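Local coordinates for protein Poly(Beta-D-mannuronate) lyase (Pseudopedobacter saltans, PDB 7O79) that probably cleaves poly(beta-D-mannuronate) as a polysaccharide lyase of family 6, built on a parallel beta-helix, at residues V144-Q148 and D149-Y153; G254-G257 and I258-A261. All coordinates share one frame; numbering follows the deposited sequence.

Contact 1. Residues V144-Q148 and D149-Y153; sequences VGNDQ and DNSRY. With PO4 (phosphate ion), chain B.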
# COMPACT_ATOMS: atom_id res chain seq x y z
N VAL A 144 1.50 6.28 -4.80
CA VAL A 144 1.76 6.86 -3.49
C VAL A 144 3.00 6.20 -2.94
O VAL A 144 3.08 4.97 -2.89
CB VAL A 144 0.57 6.67 -2.52
CG1 VAL A 144 0.94 7.22 -1.15
CG2 VAL A 144 -0.67 7.34 -3.03
N GLY A 145 3.97 7.01 -2.50
CA GLY A 145 5.15 6.50 -1.84
C GLY A 145 5.39 7.09 -0.46
O GLY A 145 5.03 8.24 -0.19
N ASN A 146 6.02 6.30 0.40
CA ASN A 146 6.53 6.79 1.67
C ASN A 146 8.03 6.59 1.69
O ASN A 146 8.53 5.50 1.39
CB ASN A 146 5.86 6.09 2.87
CG ASN A 146 6.20 6.77 4.19
OD1 ASN A 146 5.70 7.85 4.50
ND2 ASN A 146 7.02 6.11 5.01
N ASP A 147 8.74 7.64 2.07
CA ASP A 147 10.18 7.73 1.96
C ASP A 147 10.83 6.94 3.11
O ASP A 147 10.20 6.62 4.12
CB ASP A 147 10.55 9.22 1.97
CG ASP A 147 11.89 9.51 1.35
OD1 ASP A 147 11.87 9.74 0.12
OD2 ASP A 147 12.92 9.54 2.07
N GLN A 148 12.12 6.62 2.94
CA GLN A 148 12.79 5.72 3.87
C GLN A 148 13.11 6.35 5.22
O GLN A 148 13.15 5.64 6.23
CB GLN A 148 14.06 5.17 3.20
CG GLN A 148 14.91 4.20 4.04
CD GLN A 148 14.14 3.00 4.55
OE1 GLN A 148 13.26 2.46 3.88
NE2 GLN A 148 14.48 2.55 5.76
N ASP A 149 13.38 7.65 5.27
CA ASP A 149 13.83 8.28 6.50
C ASP A 149 12.91 9.43 6.88
O ASP A 149 12.37 10.12 6.01
CB ASP A 149 15.26 8.78 6.38
CG ASP A 149 16.25 7.64 6.17
OD1 ASP A 149 16.67 7.00 7.15
OD2 ASP A 149 16.60 7.39 5.01
N ASN A 150 12.71 9.60 8.19
CA ASN A 150 12.02 10.75 8.76
C ASN A 150 10.61 10.96 8.17
O ASN A 150 10.16 12.10 7.96
CB ASN A 150 12.88 12.01 8.62
CG ASN A 150 12.44 13.11 9.56
OD1 ASN A 150 12.17 12.87 10.73
ND2 ASN A 150 12.36 14.33 9.04
N SER A 151 9.87 9.86 7.93
CA SER A 151 8.53 9.97 7.34
C SER A 151 7.59 8.94 8.01
O SER A 151 7.19 7.90 7.47
CB SER A 151 8.62 9.79 5.81
OG SER A 151 7.37 9.91 5.18
N ARG A 152 7.20 9.24 9.25
CA ARG A 152 6.41 8.35 10.08
C ARG A 152 5.03 8.95 10.33
O ARG A 152 4.86 10.17 10.32
CB ARG A 152 7.09 8.09 11.43
CG ARG A 152 8.45 7.44 11.34
CD ARG A 152 9.07 7.24 12.71
NE ARG A 152 10.24 6.36 12.65
CZ ARG A 152 11.44 6.75 12.22
NH1 ARG A 152 12.46 5.89 12.20
NH2 ARG A 152 11.62 8.00 11.80
N TYR A 153 4.06 8.06 10.59
CA TYR A 153 2.70 8.43 11.02
C TYR A 153 1.92 9.20 9.95
O TYR A 153 1.12 10.08 10.26
CB TYR A 153 2.70 9.21 12.35
CG TYR A 153 3.14 8.35 13.51
CD1 TYR A 153 2.22 7.52 14.16
CD2 TYR A 153 4.45 8.37 13.98
CE1 TYR A 153 2.61 6.71 15.23
CE2 TYR A 153 4.85 7.58 15.04
CZ TYR A 153 3.93 6.76 15.66
OH TYR A 153 4.34 5.98 16.70
P PO4 B . 15.37 7.72 10.68
O1 PO4 B . 14.04 7.66 9.96
O2 PO4 B . 15.39 8.96 11.56
O3 PO4 B . 16.47 7.78 9.65
O4 PO4 B . 15.62 6.49 11.55
O HOH W 1 10.21 6.94 7.36
O HOH W 2 17.08 4.19 7.29

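Contact 2. Residues G254-G257 and I258-A261; sequences GSYG and IRLA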
# COMPACT_ATOMS: atom_id res chain seq x y z
N GLY A 254 -5.32 -12.31 -12.77
CA GLY A 254 -4.18 -11.77 -12.05
C GLY A 254 -4.47 -11.23 -10.66
O GLY A 254 -3.52 -10.86 -9.94
N SER A 255 -5.73 -11.11 -10.26
CA SER A 255 -6.05 -10.69 -8.90
C SER A 255 -5.73 -11.79 -7.90
O SER A 255 -5.86 -12.99 -8.16
CB SER A 255 -7.53 -10.32 -8.79
OG SER A 255 -8.35 -11.42 -9.17
N TYR A 256 -5.32 -11.36 -6.71
CA TYR A 256 -5.20 -12.29 -5.60
C TYR A 256 -5.39 -11.52 -4.30
O TYR A 256 -5.71 -10.32 -4.30
CB TYR A 256 -3.89 -13.07 -5.71
CG TYR A 256 -2.58 -12.36 -5.40
CD1 TYR A 256 -2.09 -12.29 -4.10
CD2 TYR A 256 -1.79 -11.86 -6.43
CE1 TYR A 256 -0.85 -11.69 -3.83
CE2 TYR A 256 -0.57 -11.26 -6.17
CZ TYR A 256 -0.10 -11.18 -4.87
OH TYR A 256 1.13 -10.60 -4.64
N GLY A 257 -5.25 -12.23 -3.18
CA GLY A 257 -5.62 -11.67 -1.91
C GLY A 257 -4.50 -10.98 -1.15
O GLY A 257 -4.09 -9.86 -1.48
N ILE A 258 -4.03 -11.65 -0.11
CA ILE A 258 -3.05 -11.09 0.82
C ILE A 258 -1.81 -11.96 0.82
O ILE A 258 -1.90 -13.20 0.78
CB ILE A 258 -3.68 -10.96 2.23
CG1 ILE A 258 -4.86 -9.99 2.18
CG2 ILE A 258 -2.66 -10.52 3.26
CD1 ILE A 258 -5.87 -10.14 3.33
N ARG A 259 -0.64 -11.32 0.83
CA ARG A 259 0.64 -12.02 0.82
C ARG A 259 1.61 -11.37 1.80
O ARG A 259 1.78 -10.14 1.79
CB ARG A 259 1.24 -12.04 -0.58
CG ARG A 259 2.71 -12.34 -0.59
CD ARG A 259 3.16 -12.89 -1.92
NE ARG A 259 3.38 -11.88 -2.96
CZ ARG A 259 4.52 -11.21 -3.15
NH1 ARG A 259 5.56 -11.38 -2.33
NH2 ARG A 259 4.62 -10.35 -4.17
N LEU A 260 2.25 -12.18 2.65
CA LEU A 260 3.13 -11.66 3.69
C LEU A 260 4.48 -12.36 3.69
O LEU A 260 4.56 -13.58 3.51
CB LEU A 260 2.55 -11.84 5.11
CG LEU A 260 1.52 -10.88 5.70
CD1 LEU A 260 2.10 -9.46 5.78
CD2 LEU A 260 0.22 -10.92 4.94
N ALA A 261 5.53 -11.57 3.94
CA ALA A 261 6.77 -12.06 4.54
C ALA A 261 6.94 -11.38 5.90
O ALA A 261 6.46 -10.26 6.10
CB ALA A 261 7.98 -11.76 3.66

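Contact 1. Residues V144-Q148 and D149-Y153
The flat amide of Asn-146 meets Ser-151 twice, once in its own plane and once at a tilt to it. In the plane, ND2 of Asn-146 donates to the backbone O of Ser-151 at 3.0 Å, with the acceptor only 2° out of the amide plane. Ser-151 OG donates to Asn-146 OD1 at 2.7 Å, coming in 45° out of the carbonyl plane. With its chi1 at -179°, Ser-151 sets OG opposite its own N and beside its carbonyl carbon, which brings OG to OD1, while the course of the chain carries the backbone O to ND2. OD1 and ND2 each have a further partner, Asn-154 ND2 and Trp-178 O. A water then spans the turn, donating to Asp-147 O and accepting from Ser-151 N at 3.0 Å. Farther out, a phosphate, probably from the crystallisation liquor, sits at the edge of the Arg-152 guanidinium. Its O1 takes Asn-150 N at 2.9 Å and Arg-152 NH2 at 3.1 Å, while Asp-189 forms a salt bridge to Arg-152 NH1. An asparagine side chain thus bonds back to a serine five residues on, in the loop that leaves strand 144-146 of the parallel beta-helix.

Contact 2. Residues G254-G257 and I258-A261
Arg-259 NE donates to Tyr-256 OH at 3.1 Å, a fairly straight bond (N-H...O angle 161°) in which the hydroxyl oxygen lies at the edge of the guanidinium, near its plane. The two side chains approach at a slant, ring and guanidinium planes tilted 30° from each other. Closer to the backbone, Arg-259 CB rests at the edge of the tyrosine ring, 3.9 Å from Tyr-256 CE1, so one residue touches the phenol twice, by its root and by its NE. What brings NE there is the bend at chi3 (81°), which folds the outer half of the arginine back toward the hydroxyl.

Residues three apart on a regular strand would face opposite ways; these two share a side because the chain turns at Gly-257, whose backbone angles leave the extended range and where a CB would run into Ile-258 N. Such a bend within strand 255-260 is accommodated in a parallel beta-helix, whose rungs stack through backbone bonds: Gly-257 pairs with Ile-232 on one neighbouring rung and Asp-278 on the other. Ile-258 meanwhile packs against Leu-280 and Asn-270.

Putting an alanine at Arg-259 takes away NE, which would probably leave the Tyr-256 hydroxyl without that donor and its ring freer to shift, while the CB contact at CE1 could remain. Both side chains lean on Val-233, and Arg-259 also touches Ile-281 and Ile-283 of the following rung. Its NH2 makes a long, weak ion pair with Glu-209.

Followed from the N terminus, the chain reaches contact 1 first, where the turn after strand 144-146 is closed before strand 155-162 begins. It then passes strands 175-177, 209-214 and 230-236 on the same parallel face before entering strand 255-260, which holds contact 2. The two therefore come in series, neither enclosing nor crossing the other, and contact 2 closes no loop, since both its segments belong to one strand. The centres of contact 1 and contact 2 lie about 23 Å apart, on opposite sides of the chain's centre, and the nearest atoms of contact 1 and contact 2 are about 15 Å apart. As a worked example on one beta-helix face, contact 1 joins a strand's end to the following loop, and contact 2 spans the bend inside a strand.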